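PDB 4EGV: acetyl-CoA acetyltransferase from Mycobacterium smegmatis, which probably acts as an acyltransferase, as a monomeric thiolase-like protein with an additional C-terminal domain. Local coordinates for residues 26-30 against 270-274; 40-46 against 140-144; 195-199 against 346-351; 253-257 against 460-465. All coordinates share one frame. Numbering follows the deposited sequence.

Contact 1: residues 26-30 against 270-274; sequences GQFTE and NQGAA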
loop_
_atom_site.group_PDB
_atom_site.type_symbol
_atom_site.label_atom_id
_atom_site.label_comp_id
_atom_site.label_asym_id
_atom_site.label_seq_id
_atom_site.Cartn_x
_atom_site.Cartn_y
_atom_site.Cartn_z
ATOM N N GLY A 26 8.402 9.267 -14.396
ATOM C CA GLY A 26 7.729 10.522 -14.595
ATOM C C GLY A 26 6.690 10.789 -13.584
ATOM O O GLY A 26 5.929 9.932 -13.275
ATOM N N GLN A 27 6.666 12.008 -13.079
ATOM C CA GLN A 27 5.574 12.441 -12.198
ATOM C C GLN A 27 4.894 13.710 -12.691
ATOM O O GLN A 27 5.503 14.499 -13.329
ATOM C CB GLN A 27 6.108 12.632 -10.793
ATOM C CG GLN A 27 6.257 11.358 -10.073
ATOM C CD GLN A 27 6.914 11.538 -8.766
ATOM O OE1 GLN A 27 8.146 11.669 -8.684
ATOM N NE2 GLN A 27 6.113 11.536 -7.701
ATOM N N PHE A 28 3.628 13.887 -12.399
ATOM C CA PHE A 28 2.933 15.099 -12.746
ATOM C C PHE A 28 1.809 15.399 -11.786
ATOM O O PHE A 28 1.055 14.491 -11.431
ATOM C CB PHE A 28 2.358 14.986 -14.139
ATOM C CG PHE A 28 1.676 16.228 -14.615
ATOM C CD1 PHE A 28 2.422 17.318 -15.011
ATOM C CD2 PHE A 28 0.281 16.297 -14.683
ATOM C CE1 PHE A 28 1.810 18.475 -15.485
ATOM C CE2 PHE A 28 -0.350 17.436 -15.140
ATOM C CZ PHE A 28 0.403 18.532 -15.553
ATOM N N THR A 29 1.690 16.673 -11.398
ATOM C CA THR A 29 0.578 17.163 -10.582
ATOM C C THR A 29 -0.035 18.416 -11.217
ATOM O O THR A 29 0.699 19.286 -11.678
ATOM C CB THR A 29 1.036 17.475 -9.122
ATOM O OG1 THR A 29 1.511 16.283 -8.514
ATOM C CG2 THR A 29 -0.111 18.014 -8.274
ATOM N N GLU A 30 -1.374 18.499 -11.230
ATOM C CA GLU A 30 -2.117 19.715 -11.664
ATOM C C GLU A 30 -2.965 20.383 -10.552
ATOM O O GLU A 30 -3.619 19.705 -9.756
ATOM C CB GLU A 30 -2.994 19.386 -12.878
ATOM C CG GLU A 30 -3.809 20.551 -13.427
ATOM C CD GLU A 30 -4.912 20.096 -14.381
ATOM O OE1 GLU A 30 -5.477 18.977 -14.240
ATOM O OE2 GLU A 30 -5.240 20.878 -15.279
ATOM N N ASN A 270 -5.070 15.785 -8.603
ATOM C CA ASN A 270 -4.766 15.452 -9.963
ATOM C C ASN A 270 -3.289 15.071 -10.034
ATOM O O ASN A 270 -2.463 15.896 -9.893
ATOM C CB ASN A 270 -5.076 16.638 -10.879
ATOM C CG ASN A 270 -6.570 16.874 -11.096
ATOM O OD1 ASN A 270 -7.055 16.763 -12.188
ATOM N ND2 ASN A 270 -7.257 17.267 -10.081
ATOM N N GLN A 271 -2.994 13.800 -10.292
ATOM C CA GLN A 271 -1.602 13.363 -10.399
ATOM C C GLN A 271 -1.410 12.112 -11.259
ATOM O O GLN A 271 -2.224 11.189 -11.221
ATOM C CB GLN A 271 -1.008 13.134 -9.007
ATOM C CG GLN A 271 -1.971 12.496 -8.018
ATOM C CD GLN A 271 -1.298 12.112 -6.716
ATOM O OE1 GLN A 271 -1.218 10.933 -6.370
ATOM N NE2 GLN A 271 -0.810 13.107 -5.985
ATOM N N GLY A 272 -0.323 12.091 -12.027
ATOM C CA GLY A 272 0.037 10.934 -12.820
ATOM C C GLY A 272 1.447 10.503 -12.539
ATOM O O GLY A 272 2.271 11.301 -12.135
ATOM N N ALA A 273 1.712 9.221 -12.724
ATOM C CA ALA A 273 3.050 8.678 -12.635
ATOM C C ALA A 273 3.272 7.629 -13.746
ATOM O O ALA A 273 2.343 6.954 -14.113
ATOM C CB ALA A 273 3.282 8.122 -11.241
ATOM N N ALA A 274 4.488 7.517 -14.283
ATOM C CA ALA A 274 4.836 6.529 -15.292
ATOM C C ALA A 274 6.225 5.958 -15.069
ATOM O O ALA A 274 7.109 6.647 -14.587
ATOM C CB ALA A 274 4.725 7.126 -16.651
#
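Five backbone hydrogen bonds join 26-30 to 270-274. G26 and A274 exchange a pair, G26 N to A274 O at 2.9 Å and A274 N to G26 O at 3.0 Å. F28 and G272 repeat it, with F28 N to G272 O at 2.9 Å and G272 N to F28 O at 2.8 Å. A fifth bond, E30 N to N270 O at 3.1 Å, continues the pairing. Between them lie the non-hydrogen-bonded pairs Q27-A273 and T29-Q271, where CA-H...O contacts such as Q271 CA to F28 O (3.1 Å) fill the gaps. The axes of strand segments 26-29 and 271-274 run almost exactly antiparallel, at 175°, and approach to 4.6 Å. G272, with no side chain, sits across from F28, and T29 OG1 rests 4.1 Å from Q271 CB while bonding to the carbonyl of Y233. In the 3-2-4-5-1 strand order of a thiolase half, this is the antiparallel pairing of the first and fifth strands. Q27, Q271 and A273 face helix 383-397, whereas F28 and A274 face helix 42-56; beyond 271-279 the sheet continues into strand 136-143 through backbone bonds of Q271 to E143 and A273 to G141.

Contact 2: residues 40-46 against 140-144; sequences MSSVELA and FGSEN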
loop_
_atom_site.group_PDB
_atom_site.type_symbol
_atom_site.label_atom_id
_atom_site.label_comp_id
_atom_site.label_asym_id
_atom_site.label_seq_id
_atom_site.Cartn_x
_atom_site.Cartn_y
_atom_site.Cartn_z
HETATM N N MSE A 40 -7.811 18.462 -16.080
HETATM C CA MSE A 40 -7.382 17.387 -16.970
HETATM C C MSE A 40 -8.021 16.015 -16.745
HETATM O O MSE A 40 -8.357 15.636 -15.669
HETATM C CB MSE A 40 -5.888 17.229 -16.870
HETATM C CG MSE A 40 -5.054 18.121 -17.745
HETATM SE SE MSE A 40 -3.223 17.737 -17.436
HETATM C CE MSE A 40 -2.508 19.327 -17.978
ATOM N N SER A 41 -8.176 15.274 -17.809
ATOM C CA SER A 41 -8.778 13.979 -17.720
ATOM C C SER A 41 -7.753 13.032 -17.182
ATOM O O SER A 41 -6.601 13.351 -17.126
ATOM C CB SER A 41 -9.294 13.532 -19.074
ATOM O OG SER A 41 -8.288 13.007 -19.850
ATOM N N SER A 42 -8.173 11.864 -16.762
ATOM C CA SER A 42 -7.199 10.938 -16.220
ATOM C C SER A 42 -6.207 10.435 -17.311
ATOM O O SER A 42 -5.032 10.241 -17.012
ATOM C CB SER A 42 -7.857 9.842 -15.349
ATOM O OG SER A 42 -8.204 8.663 -16.059
ATOM N N VAL A 43 -6.675 10.297 -18.571
ATOM C CA VAL A 43 -5.810 10.010 -19.727
ATOM C C VAL A 43 -4.780 11.106 -19.842
ATOM O O VAL A 43 -3.598 10.825 -19.897
ATOM C CB VAL A 43 -6.622 9.802 -21.045
ATOM C CG1 VAL A 43 -5.785 10.026 -22.289
ATOM C CG2 VAL A 43 -7.238 8.415 -21.067
ATOM N N GLU A 44 -5.222 12.353 -19.821
ATOM C CA GLU A 44 -4.307 13.496 -20.001
ATOM C C GLU A 44 -3.168 13.521 -18.943
ATOM O O GLU A 44 -2.017 13.834 -19.253
ATOM C CB GLU A 44 -5.081 14.858 -20.082
ATOM C CG GLU A 44 -5.904 15.121 -21.423
ATOM C CD GLU A 44 -6.842 16.413 -21.400
ATOM O OE1 GLU A 44 -7.710 16.580 -20.503
ATOM O OE2 GLU A 44 -6.709 17.269 -22.302
ATOM N N LEU A 45 -3.517 13.175 -17.713
ATOM C CA LEU A 45 -2.570 13.148 -16.592
ATOM C C LEU A 45 -1.496 12.044 -16.669
ATOM O O LEU A 45 -0.322 12.239 -16.328
ATOM C CB LEU A 45 -3.320 13.005 -15.279
ATOM C CG LEU A 45 -4.163 14.176 -14.758
ATOM C CD1 LEU A 45 -5.136 13.756 -13.668
ATOM C CD2 LEU A 45 -3.356 15.385 -14.338
ATOM N N ALA A 46 -1.936 10.876 -17.116
ATOM C CA ALA A 46 -1.079 9.751 -17.353
ATOM C C ALA A 46 -0.210 10.044 -18.548
ATOM O O ALA A 46 0.897 9.593 -18.620
ATOM C CB ALA A 46 -1.923 8.497 -17.591
ATOM N N PHE A 140 1.927 3.069 -16.213
ATOM C CA PHE A 140 1.450 4.386 -15.838
ATOM C C PHE A 140 0.159 4.277 -15.047
ATOM O O PHE A 140 -0.475 3.226 -15.017
ATOM C CB PHE A 140 1.283 5.322 -17.056
ATOM C CG PHE A 140 0.568 4.686 -18.209
ATOM C CD1 PHE A 140 -0.801 4.468 -18.167
ATOM C CD2 PHE A 140 1.280 4.252 -19.319
ATOM C CE1 PHE A 140 -1.467 3.851 -19.217
ATOM C CE2 PHE A 140 0.607 3.603 -20.402
ATOM C CZ PHE A 140 -0.771 3.419 -20.330
ATOM N N GLY A 141 -0.211 5.358 -14.366
ATOM C CA GLY A 141 -1.458 5.397 -13.634
ATOM C C GLY A 141 -1.772 6.831 -13.326
ATOM O O GLY A 141 -0.915 7.647 -13.493
ATOM N N SER A 142 -2.977 7.141 -12.861
ATOM C CA SER A 142 -3.398 8.528 -12.594
ATOM C C SER A 142 -4.689 8.599 -11.811
ATOM O O SER A 142 -5.407 7.618 -11.683
ATOM C CB SER A 142 -3.544 9.366 -13.884
ATOM O OG SER A 142 -4.409 8.758 -14.820
ATOM N N GLU A 143 -4.983 9.770 -11.258
ATOM C CA GLU A 143 -6.264 10.009 -10.629
ATOM C C GLU A 143 -6.693 11.436 -10.756
ATOM O O GLU A 143 -5.878 12.323 -10.902
ATOM C CB GLU A 143 -6.296 9.565 -9.188
ATOM C CG GLU A 143 -4.991 9.594 -8.447
ATOM C CD GLU A 143 -5.091 8.878 -7.076
ATOM O OE1 GLU A 143 -4.402 7.807 -6.858
ATOM O OE2 GLU A 143 -5.889 9.404 -6.239
ATOM N N ASN A 144 -8.012 11.602 -10.680
ATOM C CA ASN A 144 -8.791 12.820 -10.896
ATOM C C ASN A 144 -9.410 13.410 -9.603
ATOM O O ASN A 144 -9.570 12.702 -8.596
ATOM C CB ASN A 144 -9.952 12.425 -11.801
ATOM C CG ASN A 144 -9.880 13.051 -13.114
ATOM O OD1 ASN A 144 -9.300 14.118 -13.258
ATOM N ND2 ASN A 144 -10.495 12.423 -14.100
#
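S142 is the residue most covered by this contact. The S142 CB points at the first turn of helix 42-56, and S142 OG donates a 2.7 Å hydrogen bond to S42 O. S42 O also accepts the helical bond from A46 N at 3.2 Å, so the strand serine attaches to the helix without breaking its backbone bonding. The short helix segment crosses strand 140-143 at 133°, with axes 7.1 Å apart at closest approach, and the small side chains of A46 and S142 permit CA atoms only 5.4 Å apart. A46 CB lies 3.7 Å from S142 OG and 4.2 Å from F140 CD1, wedged between hydroxyl and ring. At the far end of the strand, the N144 side chain reaches across the start of the helix and lies against M40, a selenomethionine, and S42. L45 fills the space between, with L45 CB 3.9 Å from S142 CB and L45 CD1 3.2 Å from E143 O. The helix opens with a capping box: E44 N bonds to S41 OG at 3.1 Å and S41 N to E44 OE1 at 3.0 Å. This is helix-on-sheet packing of the N-terminal half of the thiolase fold: L45 also touches F28 of strand 20-29, A46 and F140 share V97 of helix 93-101, and strand 136-143 bonds to 271-279 through G141 and E143.

Contact 3: residues 195-199 against 346-351; sequences YGLLE and FPFPVF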
loop_
_atom_site.group_PDB
_atom_site.type_symbol
_atom_site.label_atom_id
_atom_site.label_comp_id
_atom_site.label_asym_id
_atom_site.label_seq_id
_atom_site.Cartn_x
_atom_site.Cartn_y
_atom_site.Cartn_z
ATOM N N TYR A 195 -9.590 -1.037 8.410
ATOM C CA TYR A 195 -8.300 -0.760 8.977
ATOM C C TYR A 195 -8.357 -0.423 10.445
ATOM O O TYR A 195 -7.381 -0.637 11.151
ATOM C CB TYR A 195 -7.588 0.349 8.208
ATOM C CG TYR A 195 -6.747 -0.188 7.070
ATOM C CD1 TYR A 195 -5.521 -0.829 7.305
ATOM C CD2 TYR A 195 -7.201 -0.100 5.756
ATOM C CE1 TYR A 195 -4.771 -1.330 6.251
ATOM C CE2 TYR A 195 -6.455 -0.597 4.693
ATOM C CZ TYR A 195 -5.252 -1.200 4.944
ATOM O OH TYR A 195 -4.550 -1.697 3.901
ATOM N N GLY A 196 -9.495 0.107 10.886
ATOM C CA GLY A 196 -9.737 0.385 12.272
ATOM C C GLY A 196 -9.686 -0.870 13.091
ATOM O O GLY A 196 -9.121 -0.869 14.191
ATOM N N LEU A 197 -10.286 -1.933 12.567
ATOM C CA LEU A 197 -10.318 -3.224 13.247
ATOM C C LEU A 197 -8.911 -3.838 13.420
ATOM O O LEU A 197 -8.587 -4.445 14.436
ATOM C CB LEU A 197 -11.226 -4.197 12.497
ATOM C CG LEU A 197 -12.730 -3.963 12.621
ATOM C CD1 LEU A 197 -13.533 -4.484 11.470
ATOM C CD2 LEU A 197 -13.261 -4.426 13.935
ATOM N N LEU A 198 -8.077 -3.689 12.403
ATOM C CA LEU A 198 -6.728 -4.221 12.393
ATOM C C LEU A 198 -5.848 -3.489 13.338
ATOM O O LEU A 198 -5.045 -4.046 13.994
ATOM C CB LEU A 198 -6.110 -4.099 10.995
ATOM C CG LEU A 198 -6.186 -5.223 9.963
ATOM C CD1 LEU A 198 -7.510 -5.807 9.868
ATOM C CD2 LEU A 198 -5.729 -4.784 8.656
ATOM N N GLU A 199 -6.002 -2.193 13.337
ATOM C CA GLU A 199 -5.331 -1.315 14.228
ATOM C C GLU A 199 -5.706 -1.498 15.683
ATOM O O GLU A 199 -4.868 -1.375 16.489
ATOM C CB GLU A 199 -5.588 0.088 13.766
ATOM C CG GLU A 199 -4.564 1.059 14.157
ATOM C CD GLU A 199 -3.477 1.260 13.158
ATOM O OE1 GLU A 199 -2.333 1.087 13.528
ATOM O OE2 GLU A 199 -3.740 1.647 12.040
ATOM N N PHE A 346 -2.984 4.133 6.168
ATOM C CA PHE A 346 -3.196 4.094 7.603
ATOM C C PHE A 346 -1.900 3.647 8.282
ATOM O O PHE A 346 -1.014 3.119 7.663
ATOM C CB PHE A 346 -4.347 3.125 7.890
ATOM C CG PHE A 346 -5.626 3.475 7.158
ATOM C CD1 PHE A 346 -6.518 4.400 7.715
ATOM C CD2 PHE A 346 -5.915 2.929 5.911
ATOM C CE1 PHE A 346 -7.682 4.763 7.047
ATOM C CE2 PHE A 346 -7.065 3.279 5.233
ATOM C CZ PHE A 346 -7.957 4.197 5.792
ATOM N N PRO A 347 -1.768 3.904 9.562
ATOM C CA PRO A 347 -0.595 3.500 10.291
ATOM C C PRO A 347 -0.288 1.993 10.287
ATOM O O PRO A 347 0.872 1.600 10.233
ATOM C CB PRO A 347 -0.918 3.960 11.708
ATOM C CG PRO A 347 -1.730 5.101 11.525
ATOM C CD PRO A 347 -2.595 4.804 10.369
ATOM N N PHE A 348 -1.319 1.170 10.348
ATOM C CA PHE A 348 -1.161 -0.245 10.472
ATOM C C PHE A 348 -0.145 -0.919 9.524
ATOM O O PHE A 348 0.722 -1.653 9.990
ATOM C CB PHE A 348 -2.518 -0.954 10.443
ATOM C CG PHE A 348 -2.393 -2.425 10.480
ATOM C CD1 PHE A 348 -2.255 -3.117 11.715
ATOM C CD2 PHE A 348 -2.304 -3.155 9.280
ATOM C CE1 PHE A 348 -2.069 -4.536 11.757
ATOM C CE2 PHE A 348 -2.122 -4.591 9.291
ATOM C CZ PHE A 348 -2.004 -5.280 10.541
ATOM N N PRO A 349 -0.249 -0.709 8.197
ATOM C CA PRO A 349 0.629 -1.466 7.306
ATOM C C PRO A 349 2.079 -1.029 7.382
ATOM O O PRO A 349 2.957 -1.745 6.887
ATOM C CB PRO A 349 0.042 -1.203 5.906
ATOM C CG PRO A 349 -0.741 -0.040 6.045
ATOM C CD PRO A 349 -1.222 0.086 7.438
ATOM N N VAL A 350 2.313 0.136 7.988
ATOM C CA VAL A 350 3.656 0.613 8.264
ATOM C C VAL A 350 4.148 -0.009 9.537
ATOM O O VAL A 350 5.177 -0.640 9.537
ATOM C CB VAL A 350 3.766 2.147 8.357
ATOM C CG1 VAL A 350 5.191 2.542 8.651
ATOM C CG2 VAL A 350 3.313 2.800 7.078
ATOM N N PHE A 351 3.392 0.155 10.612
ATOM C CA PHE A 351 3.659 -0.522 11.883
ATOM C C PHE A 351 4.022 -1.980 11.684
ATOM O O PHE A 351 4.980 -2.469 12.239
ATOM C CB PHE A 351 2.426 -0.468 12.786
ATOM C CG PHE A 351 2.305 0.789 13.580
ATOM C CD1 PHE A 351 3.432 1.420 14.100
ATOM C CD2 PHE A 351 1.058 1.329 13.850
ATOM C CE1 PHE A 351 3.316 2.577 14.846
ATOM C CE2 PHE A 351 0.935 2.472 14.596
ATOM C CZ PHE A 351 2.070 3.094 15.098
#
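Residues 195-199 form one helical turn, held by E199 N to Y195 O at 3.0 Å, while 346-351 passes from an extended F346 into the start of a helix; the CA atoms approach to 7.2 Å at Y195-F346 and 5.7 Å at E199-F348. In the thiolase fold this joins two parts: 195-199 belongs to the long excursion between strands 136-143 and 271-279, where thiolases carry their loop domain, and 346-351 follows strand 337-342 of the C-terminal half. Aromatic rings fill the interface. The Y195 and F346 rings are nearly parallel (22°, centroids 4.6 Å apart) but slid so far that they barely overlap, and Y195 CB sits 4.0 Å above the F346 ring centroid. L198 CB covers the F348 ring in the same way, at 4.0 Å from its centroid. Y195 OH leaves the interface to bond A412 N. E199, also bound by Y213 and Y259, accepts a weak hydrogen bond from F348 N to E199 OE2 at 3.0 Å. At the F351 ring edge, E199 OE1 lies 3.4 Å from F351 CD2.

Contact 4: residues 253-257 against 460-465; sequences RMIVD and YTVRYD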
loop_
_atom_site.group_PDB
_atom_site.type_symbol
_atom_site.label_atom_id
_atom_site.label_comp_id
_atom_site.label_asym_id
_atom_site.label_seq_id
_atom_site.Cartn_x
_atom_site.Cartn_y
_atom_site.Cartn_z
ATOM N N ARG A 253 -11.597 15.971 14.343
ATOM C CA ARG A 253 -12.541 15.109 15.047
ATOM C C ARG A 253 -12.389 13.622 14.699
ATOM O O ARG A 253 -11.919 13.249 13.623
ATOM C CB ARG A 253 -13.988 15.581 14.827
ATOM C CG ARG A 253 -14.412 15.555 13.380
ATOM C CD ARG A 253 -15.833 16.024 13.109
ATOM N NE ARG A 253 -16.168 15.715 11.708
ATOM C CZ ARG A 253 -15.664 16.339 10.625
ATOM N NH1 ARG A 253 -14.794 17.357 10.741
ATOM N NH2 ARG A 253 -16.034 15.940 9.407
HETATM N N MSE A 254 -12.789 12.790 15.652
HETATM C CA MSE A 254 -12.862 11.351 15.491
HETATM C C MSE A 254 -13.775 10.983 14.311
HETATM O O MSE A 254 -14.917 11.389 14.287
HETATM C CB MSE A 254 -13.355 10.706 16.803
HETATM C CG MSE A 254 -12.327 10.683 17.940
HETATM SE SE MSE A 254 -10.624 9.692 17.491
HETATM C CE MSE A 254 -11.229 7.836 17.794
ATOM N N ILE A 255 -13.243 10.237 13.341
ATOM C CA ILE A 255 -13.995 9.736 12.169
ATOM C C ILE A 255 -14.402 8.272 12.341
ATOM O O ILE A 255 -15.558 7.950 12.416
ATOM C CB ILE A 255 -13.151 9.850 10.853
ATOM C CG1 ILE A 255 -12.776 11.298 10.563
ATOM C CG2 ILE A 255 -13.892 9.260 9.613
ATOM C CD1 ILE A 255 -13.830 12.110 9.766
ATOM N N VAL A 256 -13.411 7.400 12.360
ATOM C CA VAL A 256 -13.597 5.980 12.559
ATOM C C VAL A 256 -12.513 5.546 13.564
ATOM O O VAL A 256 -11.367 5.924 13.413
ATOM C CB VAL A 256 -13.512 5.221 11.197
ATOM C CG1 VAL A 256 -13.224 3.779 11.399
ATOM C CG2 VAL A 256 -14.800 5.404 10.368
ATOM N N ASP A 257 -12.903 4.806 14.605
ATOM C CA ASP A 257 -11.989 4.434 15.664
ATOM C C ASP A 257 -10.892 3.542 15.118
ATOM O O ASP A 257 -11.172 2.510 14.526
ATOM C CB ASP A 257 -12.703 3.738 16.822
ATOM C CG ASP A 257 -12.031 4.016 18.185
ATOM O OD1 ASP A 257 -12.365 5.053 18.809
ATOM O OD2 ASP A 257 -11.188 3.202 18.637
ATOM N N TYR A 460 -12.642 -4.195 17.485
ATOM C CA TYR A 460 -13.779 -3.308 17.390
ATOM C C TYR A 460 -13.398 -2.068 16.583
ATOM O O TYR A 460 -12.221 -1.727 16.407
ATOM C CB TYR A 460 -14.234 -2.879 18.803
ATOM C CG TYR A 460 -13.228 -1.995 19.526
ATOM C CD1 TYR A 460 -13.361 -0.603 19.535
ATOM C CD2 TYR A 460 -12.132 -2.554 20.188
ATOM C CE1 TYR A 460 -12.438 0.209 20.176
ATOM C CE2 TYR A 460 -11.193 -1.746 20.842
ATOM C CZ TYR A 460 -11.357 -0.354 20.835
ATOM O OH TYR A 460 -10.435 0.449 21.471
ATOM N N THR A 461 -14.418 -1.390 16.096
ATOM C CA THR A 461 -14.266 -0.005 15.693
ATOM C C THR A 461 -15.585 0.742 15.932
ATOM O O THR A 461 -16.603 0.119 16.230
ATOM C CB THR A 461 -13.755 0.097 14.230
ATOM O OG1 THR A 461 -13.501 1.465 13.892
ATOM C CG2 THR A 461 -14.720 -0.547 13.268
ATOM N N VAL A 462 -15.553 2.066 15.842
ATOM C CA VAL A 462 -16.765 2.846 15.970
ATOM C C VAL A 462 -16.870 3.828 14.807
ATOM O O VAL A 462 -15.876 4.439 14.403
ATOM C CB VAL A 462 -16.804 3.619 17.299
ATOM C CG1 VAL A 462 -18.169 4.308 17.479
ATOM C CG2 VAL A 462 -16.534 2.715 18.466
ATOM N N ARG A 463 -18.070 3.984 14.263
ATOM C CA ARG A 463 -18.291 5.006 13.238
ATOM C C ARG A 463 -18.843 6.270 13.860
ATOM O O ARG A 463 -19.960 6.286 14.329
ATOM C CB ARG A 463 -19.249 4.522 12.163
ATOM C CG ARG A 463 -18.890 3.195 11.546
ATOM C CD ARG A 463 -19.444 3.063 10.155
ATOM N NE ARG A 463 -18.945 4.172 9.353
ATOM C CZ ARG A 463 -18.678 4.129 8.052
ATOM N NH1 ARG A 463 -18.863 3.016 7.334
ATOM N NH2 ARG A 463 -18.217 5.218 7.479
ATOM N N TYR A 464 -18.041 7.322 13.867
ATOM C CA TYR A 464 -18.417 8.597 14.468
ATOM C C TYR A 464 -19.063 9.518 13.437
ATOM O O TYR A 464 -19.592 10.579 13.760
ATOM C CB TYR A 464 -17.218 9.287 15.108
ATOM C CG TYR A 464 -16.549 8.498 16.176
ATOM C CD1 TYR A 464 -17.065 8.441 17.453
ATOM C CD2 TYR A 464 -15.359 7.823 15.919
ATOM C CE1 TYR A 464 -16.419 7.712 18.457
ATOM C CE2 TYR A 464 -14.702 7.107 16.915
ATOM C CZ TYR A 464 -15.241 7.053 18.176
ATOM O OH TYR A 464 -14.586 6.349 19.139
ATOM N N ASP A 465 -19.039 9.095 12.193
ATOM C CA ASP A 465 -19.643 9.868 11.137
ATOM C C ASP A 465 -21.114 9.512 10.970
ATOM O O ASP A 465 -21.818 10.182 10.243
ATOM C CB ASP A 465 -18.836 9.749 9.820
ATOM C CG ASP A 465 -18.353 8.297 9.520
ATOM O OD1 ASP A 465 -18.113 7.518 10.468
ATOM O OD2 ASP A 465 -18.202 7.919 8.334
#
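M254, a selenomethionine, lays its CB over one face of the Y464 ring, 3.9 Å from the ring centroid, with M254 CB 3.6 Å from Y464 CD2; its backbone M254 O approaches Y464 CB to 3.2 Å. The next residue, I255, turns its side chain away from 460-465 and takes part through its carbonyl, which accepts a hydrogen bond from Y464 N (I255 O to Y464 N, 2.9 Å). V256 follows as the centre of a single backbone bridge to R463, CA atoms 4.8 Å apart, and V256 CA contacts V462 O at 3.3 Å. Strand 453-463, which supplies the partner, is the middle strand of a five-stranded antiparallel sheet in the additional C-terminal domain, whose helix 490-498 between the third and fourth strands is consistent with an OB-type fold. The bridge thus joins that domain to the thiolase body, though the two strand segments cross at 121° and do not extend one another's sheets. V256 CG1 also packs on T461 OG1 at 3.4 Å, and beside V256 CG2 R463 NH2 forms a salt bridge with D465 OD2 (2.8 Å). D257, the most covered residue, makes three hydrogen bonds: D257 N to V462 O at 3.0 Å, T461 OG1 to D257 O at 2.6 Å and Y464 OH to D257 OD1 at 2.6 Å.

From the N terminus, strand 20-29 opens contact 1 and helix 42-56 opens contact 2. Contact 2 closes first, at 140-144, wholly within the span of contact 1; the two touch through E30-M40 and A273-G141, binding helix and strands of one sheet. The chain then leaves that sheet and opens contacts 3 and 4 at 195-199 and 253-257 before returning at 270-274 to close contact 1, which both therefore cross. Contact 3 closes at 346-351 in the C-terminal half and contact 4 at 460-465 in the added domain, so these two cross as well. They meet where L197 packs on Y460 and T461, and their centres lie 27 to 32 Å from those of contacts 1 and 2.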